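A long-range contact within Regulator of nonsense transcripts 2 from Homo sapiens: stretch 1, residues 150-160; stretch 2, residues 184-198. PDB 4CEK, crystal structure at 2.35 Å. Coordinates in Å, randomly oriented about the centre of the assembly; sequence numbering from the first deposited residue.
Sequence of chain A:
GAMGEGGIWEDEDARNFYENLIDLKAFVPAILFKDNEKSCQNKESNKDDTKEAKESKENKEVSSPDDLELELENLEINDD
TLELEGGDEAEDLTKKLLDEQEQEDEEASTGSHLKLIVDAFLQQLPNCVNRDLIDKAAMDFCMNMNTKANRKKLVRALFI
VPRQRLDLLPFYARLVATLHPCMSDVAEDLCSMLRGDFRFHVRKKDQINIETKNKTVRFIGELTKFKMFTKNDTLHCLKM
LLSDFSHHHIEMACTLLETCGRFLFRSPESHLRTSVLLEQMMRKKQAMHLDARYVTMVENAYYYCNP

Stretch 1, residues 150-160: NRKKLVRALFI
Stretch 2 (184-198) SDVAEDLCSMLRGDF

Helices that pack side by side can combine an ionic contact with a series of apolar knobs, and this pair from Regulator of nonsense transcripts 2, whose N-to-C directions differ by 39°, is a compact example. The salt bridge joins Arg151 to Asp185: Arg151 NE donates to Asp185 OD2 over 2.8 Å, with an N-H...O angle of 164° and the carboxylate oxygen near the guanidinium plane. Arg151 reaches it with chi1 to chi3 in m, t, m, while Asp185 adopts chi1 p (55°). Arg151 NH1 is hydrogen-bonded elsewhere in the structure.

The backbones are regular helices, 150-159 and a second running through 185-198, held by i to i+4 hydrogen bonds such as Phe159 N to Val155 O (3.0 Å) and Leu194 N to Leu190 O (2.8 Å). Ile160 (phi/psi -90/23) leaves helical geometry. The axes approach to 9.4 Å and cross at -39°, N-to-C directions roughly aligned, with Val155 CA and Leu190 CA 5.7 Å apart.

Spaced one helical turn apart, Val155 and Phe159 act as successive knobs. Val155 (chi1 t) sits among Val186, Asp189, Leu190 and Met193; its CG2 lies 3.8 Å from Val186 CG1, and its CG1 lies 3.8 Å from Asp189 CB. The modelled approach of its CG1 to Met193 CE is too short to be physical. Phe159 (chi1 177°, chi2 83°) fills the next hole, among Leu190, Met193, Leu194 and Asp197. Met193 SD stands over one ring face, 4.6 Å from the centroid of the Phe159 ring, a sulfur-aromatic contact, whereas Leu190 CD1 meets the ring edge and comes 3.7 Å from Phe159 CB. Leu158 CB, 4.1 Å from Leu190 CD2, extends this apolar packing; together the two surfaces bury 617 Å².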

ATOM      1  N   ASN A 150     -12.650   0.148  17.111  1.00 49.73           N
ATOM      2  CA  ASN A 150     -13.128   0.155  15.740  1.00 51.70           C
ATOM      3  C   ASN A 150     -12.033   0.569  14.755  1.00 53.37           C
ATOM      4  O   ASN A 150     -12.045   0.134  13.608  1.00 50.94           O
ATOM      5  CB  ASN A 150     -14.364   1.073  15.589  1.00 49.10           C
ATOM      6  CG  ASN A 150     -15.663   0.400  16.047  1.00 47.19           C
ATOM      7  OD1 ASN A 150     -15.671  -0.777  16.425  1.00 46.60           O
ATOM      8  ND2 ASN A 150     -16.781   1.141  15.975  1.00 44.73           N
ATOM      9  N   ARG A 151     -11.109   1.418  15.197  1.00 51.80           N
ATOM     10  CA  ARG A 151     -10.001   1.808  14.359  1.00 48.81           C
ATOM     11  C   ARG A 151      -9.078   0.584  14.157  1.00 51.37           C
ATOM     12  O   ARG A 151      -8.481   0.421  13.088  1.00 52.78           O
ATOM     13  CB  ARG A 151      -9.273   3.026  14.934  1.00 43.82           C
ATOM     14  CG  ARG A 151     -10.136   4.272  14.904  1.00 45.64           C
ATOM     15  CD  ARG A 151      -9.354   5.576  15.094  1.00 45.89           C
ATOM     16  NE  ARG A 151      -8.737   5.642  16.423  1.00 52.65           N
ATOM     17  CZ  ARG A 151      -9.397   5.820  17.578  1.00 54.03           C
ATOM     18  NH1 ARG A 151     -10.730   5.964  17.616  1.00 53.58           N
ATOM     19  NH2 ARG A 151      -8.715   5.832  18.717  1.00 54.26           N
ATOM     20  N   LYS A 152      -8.993  -0.281  15.162  1.00 47.04           N
ATOM     21  CA  LYS A 152      -8.150  -1.458  15.073  1.00 50.99           C
ATOM     22  C   LYS A 152      -8.764  -2.466  14.122  1.00 48.12           C
ATOM     23  O   LYS A 152      -8.056  -3.169  13.405  1.00 47.96           O
ATOM     24  CB  LYS A 152      -7.971  -2.140  16.435  1.00 59.48           C
ATOM     25  CG  LYS A 152      -6.786  -1.666  17.255  1.00 68.85           C
ATOM     26  CD  LYS A 152      -6.578  -2.570  18.485  1.00 78.65           C
ATOM     27  CE  LYS A 152      -7.562  -2.262  19.626  1.00 82.55           C
ATOM     28  NZ  LYS A 152      -8.074  -3.488  20.307  1.00 75.80           N
ATOM     29  N   LYS A 153     -10.076  -2.592  14.169  1.00 44.94           N
ATOM     30  CA  LYS A 153     -10.769  -3.469  13.245  1.00 43.02           C
ATOM     31  C   LYS A 153     -10.650  -2.947  11.815  1.00 36.38           C
ATOM     32  O   LYS A 153     -10.486  -3.738  10.912  1.00 37.34           O
ATOM     33  CB  LYS A 153     -12.232  -3.644  13.647  1.00 48.38           C
ATOM     34  CG  LYS A 153     -12.494  -4.894  14.481  1.00 56.38           C
ATOM     35  CD  LYS A 153     -13.836  -4.863  15.224  1.00 63.13           C
ATOM     36  CE  LYS A 153     -14.708  -6.094  14.924  1.00 72.59           C
ATOM     37  NZ  LYS A 153     -14.178  -7.425  15.378  1.00 77.95           N
ATOM     38  N   LEU A 154     -10.741  -1.640  11.608  1.00 30.75           N
ATOM     39  CA  LEU A 154     -10.606  -1.073  10.268  1.00 35.25           C
ATOM     40  C   LEU A 154      -9.230  -1.434   9.700  1.00 37.81           C
ATOM     41  O   LEU A 154      -9.134  -2.084   8.676  1.00 40.59           O
ATOM     42  CB  LEU A 154     -10.748   0.447  10.278  1.00 34.82           C
ATOM     43  CG  LEU A 154     -10.545   1.132   8.923  1.00 35.43           C
ATOM     44  CD1 LEU A 154     -11.347   0.455   7.812  1.00 29.52           C
ATOM     45  CD2 LEU A 154     -10.779   2.640   8.972  1.00 31.50           C
ATOM     46  N   VAL A 155      -8.177  -1.049  10.418  1.00 39.70           N
ATOM     47  CA  VAL A 155      -6.789  -1.323  10.037  1.00 37.75           C
ATOM     48  C   VAL A 155      -6.627  -2.784   9.623  1.00 39.06           C
ATOM     49  O   VAL A 155      -6.051  -3.087   8.581  1.00 38.18           O
ATOM     50  CB  VAL A 155      -5.829  -0.971  11.188  1.00 37.80           C
ATOM     51  CG1 VAL A 155      -4.492  -1.653  10.989  1.00 37.79           C
ATOM     52  CG2 VAL A 155      -5.647   0.528  11.318  1.00 34.29           C
ATOM     53  N   ARG A 156      -7.197  -3.685  10.399  1.00 39.15           N
ATOM     54  CA  ARG A 156      -7.021  -5.095  10.138  1.00 42.01           C
ATOM     55  C   ARG A 156      -7.803  -5.564   8.917  1.00 42.43           C
ATOM     56  O   ARG A 156      -7.354  -6.448   8.180  1.00 40.83           O
ATOM     57  CB  ARG A 156      -7.400  -5.912  11.374  1.00 48.37           C
ATOM     58  CG  ARG A 156      -6.444  -5.710  12.539  1.00 52.71           C
ATOM     59  CD  ARG A 156      -6.941  -6.411  13.802  1.00 57.40           C
ATOM     60  NE  ARG A 156      -6.312  -5.871  15.003  1.00 64.25           N
ATOM     61  CZ  ARG A 156      -6.358  -6.430  16.218  1.00 67.66           C
ATOM     62  NH1 ARG A 156      -7.001  -7.566  16.437  1.00 68.57           N
ATOM     63  NH2 ARG A 156      -5.746  -5.843  17.229  1.00 69.52           N
ATOM     64  N   ALA A 157      -8.967  -4.972   8.685  1.00 44.08           N
ATOM     65  CA  ALA A 157      -9.737  -5.286   7.472  1.00 42.78           C
ATOM     66  C   ALA A 157      -9.060  -4.719   6.235  1.00 38.57           C
ATOM     67  O   ALA A 157      -9.063  -5.358   5.195  1.00 42.17           O
ATOM     68  CB  ALA A 157     -11.174  -4.786   7.562  1.00 42.36           C
ATOM     69  N   LEU A 158      -8.493  -3.526   6.329  1.00 36.78           N
ATOM     70  CA  LEU A 158      -7.695  -2.979   5.229  1.00 35.27           C
ATOM     71  C   LEU A 158      -6.486  -3.887   4.909  1.00 37.77           C
ATOM     72  O   LEU A 158      -6.203  -4.136   3.754  1.00 37.49           O
ATOM     73  CB  LEU A 158      -7.238  -1.573   5.561  1.00 38.11           C
ATOM     74  CG  LEU A 158      -8.362  -0.575   5.805  1.00 38.62           C
ATOM     75  CD1 LEU A 158      -7.798   0.817   5.993  1.00 37.63           C
ATOM     76  CD2 LEU A 158      -9.313  -0.604   4.618  1.00 39.31           C
ATOM     77  N   PHE A 159      -5.830  -4.443   5.931  1.00 39.38           N
ATOM     78  CA  PHE A 159      -4.585  -5.190   5.735  1.00 39.17           C
ATOM     79  C   PHE A 159      -4.834  -6.552   5.079  1.00 42.61           C
ATOM     80  O   PHE A 159      -3.981  -7.053   4.328  1.00 39.99           O
ATOM     81  CB  PHE A 159      -3.853  -5.363   7.073  1.00 37.41           C
ATOM     82  CG  PHE A 159      -2.598  -6.192   6.988  1.00 36.25           C
ATOM     83  CD1 PHE A 159      -1.395  -5.619   6.575  1.00 34.45           C
ATOM     84  CD2 PHE A 159      -2.611  -7.535   7.332  1.00 35.45           C
ATOM     85  CE1 PHE A 159      -0.229  -6.370   6.513  1.00 36.42           C
ATOM     86  CE2 PHE A 159      -1.453  -8.289   7.275  1.00 39.82           C
ATOM     87  CZ  PHE A 159      -0.244  -7.706   6.868  1.00 36.52           C
ATOM     88  N   ILE A 160      -5.983  -7.166   5.355  1.00 44.48           N
ATOM     89  CA  ILE A 160      -6.283  -8.459   4.733  1.00 44.62           C
ATOM     90  C   ILE A 160      -7.023  -8.323   3.403  1.00 45.26           C
ATOM     91  O   ILE A 160      -7.671  -9.272   3.009  1.00 50.89           O
ATOM     92  CB  ILE A 160      -7.046  -9.468   5.649  1.00 42.67           C
ATOM     93  CG1 ILE A 160      -8.410  -8.929   6.070  1.00 45.98           C
ATOM     94  CG2 ILE A 160      -6.217  -9.839   6.873  1.00 43.17           C
ATOM     95  CD1 ILE A 160      -9.177  -9.880   6.965  1.00 47.67           C
ATOM     96  N   SER A 184      -4.843   9.837  12.865  1.00 58.13           N
ATOM     97  CA  SER A 184      -3.605   9.382  12.263  1.00 56.62           C
ATOM     98  C   SER A 184      -3.286   7.882  12.509  1.00 56.66           C
ATOM     99  O   SER A 184      -2.716   7.261  11.625  1.00 48.59           O
ATOM    100  CB  SER A 184      -2.449  10.281  12.744  1.00 52.63           C
ATOM    101  OG  SER A 184      -2.137  10.035  14.095  1.00 50.46           O
ATOM    102  N   ASP A 185      -3.656   7.328  13.688  1.00 53.57           N
ATOM    103  CA  ASP A 185      -3.292   5.928  14.100  1.00 47.09           C
ATOM    104  C   ASP A 185      -3.717   4.799  13.145  1.00 40.53           C
ATOM    105  O   ASP A 185      -3.217   3.680  13.198  1.00 37.31           O
ATOM    106  CB  ASP A 185      -3.849   5.625  15.475  1.00 47.89           C
ATOM    107  CG  ASP A 185      -5.337   5.854  15.547  1.00 57.01           C
ATOM    108  OD1 ASP A 185      -5.797   6.869  14.957  1.00 58.32           O
ATOM    109  OD2 ASP A 185      -6.034   5.027  16.192  1.00 63.74           O
ATOM    110  N   VAL A 186      -4.673   5.078  12.288  1.00 36.85           N
ATOM    111  CA  VAL A 186      -5.002   4.134  11.262  1.00 35.84           C
ATOM    112  C   VAL A 186      -3.810   4.003  10.303  1.00 34.03           C
ATOM    113  O   VAL A 186      -3.364   2.877  10.022  1.00 33.75           O
ATOM    114  CB  VAL A 186      -6.242   4.586  10.515  1.00 38.19           C
ATOM    115  CG1 VAL A 186      -6.441   3.691   9.298  1.00 37.54           C
ATOM    116  CG2 VAL A 186      -7.432   4.563  11.493  1.00 39.42           C
ATOM    117  N   ALA A 187      -3.277   5.138   9.860  1.00 30.52           N
ATOM    118  CA  ALA A 187      -2.093   5.158   8.978  1.00 36.47           C
ATOM    119  C   ALA A 187      -0.910   4.473   9.673  1.00 39.76           C
ATOM    120  O   ALA A 187      -0.275   3.575   9.103  1.00 38.40           O
ATOM    121  CB  ALA A 187      -1.732   6.583   8.593  1.00 32.35           C
ATOM    122  N   GLU A 188      -0.678   4.840  10.930  1.00 39.30           N
ATOM    123  CA  GLU A 188       0.481   4.377  11.655  1.00 40.77           C
ATOM    124  C   GLU A 188       0.471   2.866  11.747  1.00 38.71           C
ATOM    125  O   GLU A 188       1.495   2.242  11.581  1.00 39.44           O
ATOM    126  CB  GLU A 188       0.509   4.890  13.098  1.00 49.68           C
ATOM    127  CG  GLU A 188       0.060   6.323  13.374  1.00 59.14           C
ATOM    128  CD  GLU A 188       1.089   7.334  12.975  1.00 70.05           C
ATOM    129  OE1 GLU A 188       2.132   6.896  12.427  1.00 71.41           O
ATOM    130  OE2 GLU A 188       0.836   8.547  13.211  1.00 78.67           O
ATOM    131  N   ASP A 189      -0.672   2.285  12.082  1.00 37.62           N
ATOM    132  CA  ASP A 189      -0.754   0.855  12.338  1.00 40.18           C
ATOM    133  C   ASP A 189      -0.632   0.072  11.023  1.00 37.39           C
ATOM    134  O   ASP A 189       0.085  -0.925  10.969  1.00 40.84           O
ATOM    135  CB  ASP A 189      -2.092   0.470  13.001  1.00 46.36           C
ATOM    136  CG  ASP A 189      -2.107   0.669  14.533  1.00 52.73           C
ATOM    137  OD1 ASP A 189      -1.232   1.361  15.084  1.00 51.53           O
ATOM    138  OD2 ASP A 189      -3.031   0.120  15.184  1.00 60.33           O
ATOM    139  N   LEU A 190      -1.341   0.524   9.989  1.00 33.46           N
ATOM    140  CA  LEU A 190      -1.329  -0.145   8.700  1.00 33.22           C
ATOM    141  C   LEU A 190       0.108  -0.115   8.171  1.00 33.30           C
ATOM    142  O   LEU A 190       0.625  -1.165   7.781  1.00 30.74           O
ATOM    143  CB  LEU A 190      -2.323   0.481   7.702  1.00 31.15           C
ATOM    144  CG  LEU A 190      -2.553  -0.334   6.413  1.00 31.54           C
ATOM    145  CD1 LEU A 190      -2.954  -1.785   6.661  1.00 30.38           C
ATOM    146  CD2 LEU A 190      -3.569   0.334   5.521  1.00 28.75           C
ATOM    147  N   CYS A 191       0.780   1.039   8.264  1.00 31.58           N
ATOM    148  CA  CYS A 191       2.110   1.158   7.708  1.00 33.10           C
ATOM    149  C   CYS A 191       3.069   0.241   8.433  1.00 37.89           C
ATOM    150  O   CYS A 191       3.928  -0.416   7.807  1.00 38.78           O
ATOM    151  CB  CYS A 191       2.630   2.582   7.746  1.00 31.33           C
ATOM    152  SG  CYS A 191       1.748   3.643   6.573  1.00 37.85           S
ATOM    153  N   SER A 192       2.910   0.194   9.747  1.00 33.57           N
ATOM    154  CA  SER A 192       3.728  -0.657  10.563  1.00 32.90           C
ATOM    155  C   SER A 192       3.551  -2.103  10.207  1.00 28.54           C
ATOM    156  O   SER A 192       4.521  -2.862  10.117  1.00 29.43           O
ATOM    157  CB  SER A 192       3.384  -0.465  12.027  1.00 35.15           C
ATOM    158  OG  SER A 192       4.095  -1.434  12.781  1.00 41.04           O
ATOM    159  N   MET A 193       2.311  -2.495  10.003  1.00 29.93           N
ATOM    160  CA  MET A 193       2.006  -3.868   9.554  1.00 32.02           C
ATOM    161  C   MET A 193       2.614  -4.166   8.160  1.00 31.55           C
ATOM    162  O   MET A 193       3.141  -5.253   7.917  1.00 30.22           O
ATOM    163  CB  MET A 193       0.484  -4.068   9.518  1.00 33.72           C
ATOM    164  CG  MET A 193      -0.184  -4.096  10.895  1.00 37.41           C
ATOM    165  SD  MET A 193      -1.935  -4.534  10.781  1.00 42.40           S
ATOM    166  CE  MET A 193      -2.610  -2.967  10.254  1.00 51.38           C
ATOM    167  N   LEU A 194       2.537  -3.187   7.254  1.00 32.00           N
ATOM    168  CA  LEU A 194       2.955  -3.366   5.881  1.00 30.56           C
ATOM    169  C   LEU A 194       4.468  -3.443   5.854  1.00 31.73           C
ATOM    170  O   LEU A 194       5.017  -4.324   5.210  1.00 35.55           O
ATOM    171  CB  LEU A 194       2.423  -2.235   4.997  1.00 31.00           C
ATOM    172  CG  LEU A 194       0.960  -2.347   4.550  1.00 30.01           C
ATOM    173  CD1 LEU A 194       0.508  -1.101   3.777  1.00 27.05           C
ATOM    174  CD2 LEU A 194       0.768  -3.572   3.678  1.00 27.83           C
ATOM    175  N   ARG A 195       5.149  -2.580   6.608  1.00 32.35           N
ATOM    176  CA  ARG A 195       6.604  -2.682   6.791  1.00 32.06           C
ATOM    177  C   ARG A 195       7.093  -4.036   7.293  1.00 32.82           C
ATOM    178  O   ARG A 195       8.095  -4.551   6.792  1.00 32.61           O
ATOM    179  CB  ARG A 195       7.130  -1.640   7.792  1.00 33.95           C
ATOM    180  CG  ARG A 195       7.364  -0.265   7.206  1.00 36.82           C
ATOM    181  CD  ARG A 195       8.336   0.557   8.057  1.00 40.61           C
ATOM    182  NE  ARG A 195       7.919   0.550   9.462  1.00 43.00           N
ATOM    183  CZ  ARG A 195       7.010   1.355  10.001  1.00 43.65           C
ATOM    184  NH1 ARG A 195       6.398   2.303   9.273  1.00 43.73           N
ATOM    185  NH2 ARG A 195       6.729   1.206  11.289  1.00 44.07           N
ATOM    186  N   GLY A 196       6.452  -4.561   8.337  1.00 31.23           N
ATOM    187  CA  GLY A 196       6.837  -5.856   8.912  1.00 31.22           C
ATOM    188  C   GLY A 196       6.647  -7.001   7.933  1.00 31.17           C
ATOM    189  O   GLY A 196       7.494  -7.873   7.810  1.00 35.59           O
ATOM    190  N   ASP A 197       5.570  -6.965   7.171  1.00 30.49           N
ATOM    191  CA  ASP A 197       5.312  -8.016   6.170  1.00 29.45           C
ATOM    192  C   ASP A 197       6.321  -7.905   5.013  1.00 32.54           C
ATOM    193  O   ASP A 197       6.843  -8.929   4.527  1.00 33.17           O
ATOM    194  CB  ASP A 197       3.891  -7.890   5.685  1.00 32.25           C
ATOM    195  CG  ASP A 197       3.333  -9.172   5.178  1.00 34.24           C
ATOM    196  OD1 ASP A 197       3.892 -10.235   5.448  1.00 43.71           O
ATOM    197  OD2 ASP A 197       2.338  -9.102   4.459  1.00 43.35           O
ATOM    198  N   PHE A 198       6.682  -6.665   4.643  1.00 32.66           N
ATOM    199  CA  PHE A 198       7.717  -6.441   3.660  1.00 30.92           C
ATOM    200  C   PHE A 198       9.031  -7.076   4.090  1.00 32.67           C
ATOM    201  O   PHE A 198       9.617  -7.840   3.332  1.00 34.47           O
ATOM    202  CB  PHE A 198       7.905  -4.951   3.392  1.00 31.57           C
ATOM    203  CG  PHE A 198       8.972  -4.645   2.370  1.00 28.94           C
ATOM    204  CD1 PHE A 198       8.702  -4.740   1.017  1.00 31.76           C
ATOM    205  CD2 PHE A 198      10.242  -4.310   2.755  1.00 30.23           C
ATOM    206  CE1 PHE A 198       9.673  -4.441   0.067  1.00 31.57           C
ATOM    207  CE2 PHE A 198      11.241  -4.039   1.820  1.00 30.61           C
ATOM    208  CZ  PHE A 198      10.940  -4.102   0.469  1.00 31.87           C
TER